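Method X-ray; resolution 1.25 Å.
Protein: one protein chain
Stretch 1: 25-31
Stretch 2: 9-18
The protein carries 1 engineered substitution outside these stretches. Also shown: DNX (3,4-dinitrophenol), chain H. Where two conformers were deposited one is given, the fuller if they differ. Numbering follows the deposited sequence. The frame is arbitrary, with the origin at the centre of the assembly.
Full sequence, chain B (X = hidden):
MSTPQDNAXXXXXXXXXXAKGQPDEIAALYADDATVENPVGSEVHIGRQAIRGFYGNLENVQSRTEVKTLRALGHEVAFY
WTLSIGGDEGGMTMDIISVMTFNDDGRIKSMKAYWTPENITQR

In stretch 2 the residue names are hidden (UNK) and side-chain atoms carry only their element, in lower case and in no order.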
# COMPACT_ATOMS: atom_id res chain seq x y z
N GLU B 25 -18.95 -14.24 4.55
CA GLU B 25 -19.21 -12.81 4.49
C GLU B 25 -18.03 -12.04 3.91
O GLU B 25 -18.22 -11.01 3.25
CB GLU B 25 -19.57 -12.30 5.89
CG GLU B 25 -20.97 -12.70 6.39
CD GLU B 25 -21.14 -14.20 6.57
OE1 GLU B 25 -20.14 -14.94 6.50
OE2 GLU B 25 -22.29 -14.63 6.79
N ILE B 26 -16.80 -12.51 4.14
CA ILE B 26 -15.64 -11.89 3.50
C ILE B 26 -15.74 -12.05 2.00
O ILE B 26 -15.58 -11.10 1.24
CB ILE B 26 -14.34 -12.52 4.03
CG1 ILE B 26 -14.11 -12.14 5.49
CG2 ILE B 26 -13.19 -12.07 3.15
CD1 ILE B 26 -13.00 -12.93 6.16
N ALA B 27 -15.96 -13.29 1.55
CA ALA B 27 -15.94 -13.55 0.12
C ALA B 27 -17.00 -12.74 -0.61
O ALA B 27 -16.79 -12.33 -1.75
CB ALA B 27 -16.12 -15.04 -0.15
N ALA B 28 -18.14 -12.49 0.05
CA ALA B 28 -19.20 -11.74 -0.60
C ALA B 28 -18.82 -10.28 -0.84
O ALA B 28 -19.47 -9.62 -1.66
CB ALA B 28 -20.47 -11.82 0.26
N LEU B 29 -17.81 -9.77 -0.14
CA LEU B 29 -17.36 -8.41 -0.40
C LEU B 29 -16.55 -8.30 -1.68
O LEU B 29 -16.40 -7.19 -2.22
CB LEU B 29 -16.49 -7.90 0.76
CG LEU B 29 -17.19 -7.80 2.11
CD1 LEU B 29 -16.21 -7.30 3.14
CD2 LEU B 29 -18.40 -6.88 2.04
N TYR B 30 -16.00 -9.40 -2.16
CA TYR B 30 -15.13 -9.39 -3.32
C TYR B 30 -15.93 -9.55 -4.60
O TYR B 30 -16.98 -10.20 -4.62
CB TYR B 30 -14.11 -10.52 -3.22
CG TYR B 30 -12.95 -10.25 -2.28
CD1 TYR B 30 -11.81 -9.62 -2.75
CD2 TYR B 30 -12.98 -10.66 -0.96
CE1 TYR B 30 -10.72 -9.41 -1.94
CE2 TYR B 30 -11.88 -10.45 -0.12
CZ TYR B 30 -10.76 -9.81 -0.62
OH TYR B 30 -9.64 -9.57 0.15
N ALA B 31 -15.41 -8.94 -5.67
CA ALA B 31 -15.95 -9.10 -7.01
C ALA B 31 -15.76 -10.53 -7.51
O ALA B 31 -14.90 -11.28 -7.04
CB ALA B 31 -15.25 -8.13 -7.95
N UNK B 9 -16.04 2.22 4.30
CA UNK B 9 -17.04 1.41 4.99
C UNK B 9 -16.85 -0.06 4.67
O UNK B 9 -16.99 -0.92 5.55
n UNK B 9 -19.91 3.76 4.59
c UNK B 9 -18.44 1.83 4.57
c UNK B 9 -18.86 3.19 5.15
o UNK B 9 -18.24 3.70 6.09
N UNK B 10 -16.57 -0.38 3.40
CA UNK B 10 -16.38 -1.77 3.04
C UNK B 10 -15.16 -2.37 3.72
O UNK B 10 -15.20 -3.52 4.16
c UNK B 10 -16.03 -3.34 1.07
c UNK B 10 -16.30 -1.89 1.52
o UNK B 10 -17.54 -1.40 0.97
N UNK B 11 -14.07 -1.60 3.82
CA UNK B 11 -12.91 -2.07 4.57
C UNK B 11 -13.29 -2.39 6.01
O UNK B 11 -12.87 -3.41 6.57
c UNK B 11 -11.74 -1.08 4.49
c UNK B 11 -11.19 -1.03 3.06
c UNK B 11 -10.64 -1.49 5.46
N UNK B 12 -14.08 -1.52 6.65
CA UNK B 12 -14.48 -1.81 8.02
C UNK B 12 -15.31 -3.09 8.11
O UNK B 12 -15.17 -3.85 9.07
c UNK B 12 -12.99 1.55 10.53
c UNK B 12 -15.19 -0.61 8.64
c UNK B 12 -14.25 0.44 9.11
n UNK B 12 -12.90 2.16 9.37
c UNK B 12 -13.69 1.49 8.46
n UNK B 12 -13.79 0.51 10.41
N UNK B 13 -16.14 -3.37 7.12
CA UNK B 13 -16.90 -4.61 7.21
C UNK B 13 -16.01 -5.82 6.94
O UNK B 13 -16.22 -6.88 7.53
c UNK B 13 -18.09 -4.57 6.29
n UNK B 13 -20.28 -3.93 4.64
n UNK B 13 -19.95 -3.14 2.51
c UNK B 13 -20.06 -2.91 3.81
n UNK B 13 -19.94 -1.68 4.28
c UNK B 13 -20.41 -3.79 6.09
c UNK B 13 -19.10 -3.55 6.75
N UNK B 14 -15.01 -5.67 6.07
CA UNK B 14 -14.02 -6.72 5.90
C UNK B 14 -13.37 -7.05 7.23
O UNK B 14 -13.28 -8.22 7.62
o UNK B 14 -8.59 -9.79 4.36
c UNK B 14 -10.86 -9.24 3.97
c UNK B 14 -10.57 -6.85 5.29
c UNK B 14 -9.49 -7.71 5.17
c UNK B 14 -11.92 -8.38 4.08
c UNK B 14 -11.81 -7.18 4.74
c UNK B 14 -12.98 -6.26 4.87
c UNK B 14 -9.64 -8.90 4.50
N UNK B 15 -12.92 -6.02 7.95
CA UNK B 15 -12.24 -6.25 9.22
C UNK B 15 -13.19 -6.84 10.26
O UNK B 15 -12.76 -7.62 11.11
c UNK B 15 -9.29 -5.61 8.66
c UNK B 15 -9.75 -3.19 9.20
c UNK B 15 -10.38 -4.53 8.78
c UNK B 15 -11.54 -4.97 9.70
N UNK B 16 -14.47 -6.45 10.22
CA UNK B 16 -15.47 -7.07 11.08
C UNK B 16 -15.56 -8.57 10.82
O UNK B 16 -15.53 -9.38 11.75
o UNK B 16 -19.33 -5.50 10.50
o UNK B 16 -20.31 -7.28 11.38
c UNK B 16 -19.30 -6.59 11.12
c UNK B 16 -17.96 -7.11 11.55
c UNK B 16 -16.83 -6.42 10.85
N UNK B 17 -15.69 -8.95 9.54
CA UNK B 17 -15.85 -10.36 9.20
C UNK B 17 -14.58 -11.15 9.48
O UNK B 17 -14.65 -12.34 9.82
c UNK B 17 -19.84 -8.42 6.66
c UNK B 17 -18.56 -9.65 8.27
c UNK B 17 -17.51 -9.76 7.37
c UNK B 17 -19.73 -8.98 7.91
c UNK B 17 -16.25 -10.49 7.73
c UNK B 17 -18.80 -8.52 5.76
c UNK B 17 -17.65 -9.18 6.12
N UNK B 18 -13.40 -10.53 9.32
CA UNK B 18 -12.16 -11.17 9.76
C UNK B 18 -12.20 -11.44 11.26
O UNK B 18 -11.91 -12.55 11.72
c UNK B 18 -9.67 -10.81 10.06
c UNK B 18 -10.95 -10.32 9.36
c UNK B 18 -10.74 -10.33 7.85
C1 DNX H . -5.61 -10.04 5.73
C2 DNX H . -6.27 -11.14 6.25
C3 DNX H . -5.53 -12.13 6.87
N3 DNX H . -6.27 -13.28 7.38
C4 DNX H . -4.15 -12.03 6.98
N4 DNX H . -3.34 -13.06 7.61
C5 DNX H . -3.50 -10.92 6.46
C6 DNX H . -4.23 -9.93 5.83
O1 DNX H . -6.33 -9.07 5.11
O31 DNX H . -6.49 -14.21 6.62
O32 DNX H . -6.67 -13.25 8.53
O41 DNX H . -2.24 -13.31 7.13
O42 DNX H . -3.78 -13.62 8.60

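Position 9 has four side-chain atoms: two carbons, the second carrying one oxygen and one nitrogen. This is an amide. It touches nothing on stretch 1. The residue is Asn 9.

Position 10 has one carbon carrying one oxygen and one carbon. Its backbone O lies 4.0 Å from CD1 of Leu 29. A hydroxyl beside a methyl at a branched CB makes it Thr 10.

Position 11 has three carbons, forked at CB. It points away from stretch 1. It is Val 11.

Position 12 has one carbon and then a five-membered ring of three carbons and two nitrogens. That ring is an imidazole, out of reach of stretch 1. It is His 12.

Position 13 has three carbons, a nitrogen, and a carbon carrying two more nitrogens. One terminal nitrogen comes near CD2 of Leu 29. The guanidinium identifies Arg 13. The distance from NH2 of Arg 13 to CD2 of Leu 29 is 4.1 Å.

Position 14 has one carbon and a six-carbon ring bearing one oxygen. CG2 of Ile 26 sits at the ring edge. The CB at this position is 3.8 Å from CD1 of Leu 29. The residue is Tyr 14. CE1 of Tyr 14 is 3.8 Å from CG2 of Ile 26. The phenol OH of Tyr 14 makes a very short hydrogen bond of 2.5 Å to O1 of the bound dinitrophenol.

Position 15 has four carbons, forked at the second. It points away from stretch 1. It is Leu 15.

Position 16 has three carbons, the third carrying two oxygens. This carboxylate makes no contact with stretch 1. It is Glu 16.

Position 17 has one carbon and a six-carbon ring with no oxygen. CB of Glu 25 lies over one ring face, 3.5 Å from the centroid, in a CH-pi contact. CD1 of Leu 29 meets the edge. The CB at this position is 3.5 Å from CG1 of Ile 26. The residue is Phe 17. CD2 of Phe 17 is 3.8 Å from CD1 of Leu 29.

Position 18 has three carbons, forked at CB. A terminal carbon meets CD1 of Ile 26. It is Val 18. CG2 of Val 18 is 3.8 Å from CD1 of Ile 26.

The two helices run nearly antiparallel, at 156°, with their axes 9.3 Å apart at closest approach. No hydrogen bond crosses between the stretches, so the contact rests on packing. Leu 29 is the knob, set among Thr 10, Arg 13, Tyr 14 and Phe 17. Ile 26 packs against Tyr 14, Phe 17 and Val 18, and Glu 25 covers one face of the Phe 17 ring. Tyr 14 thus joins this packing at its ring while its hydroxyl binds the ligand.

Stretch 2 9-18: NTVHRYLEFV
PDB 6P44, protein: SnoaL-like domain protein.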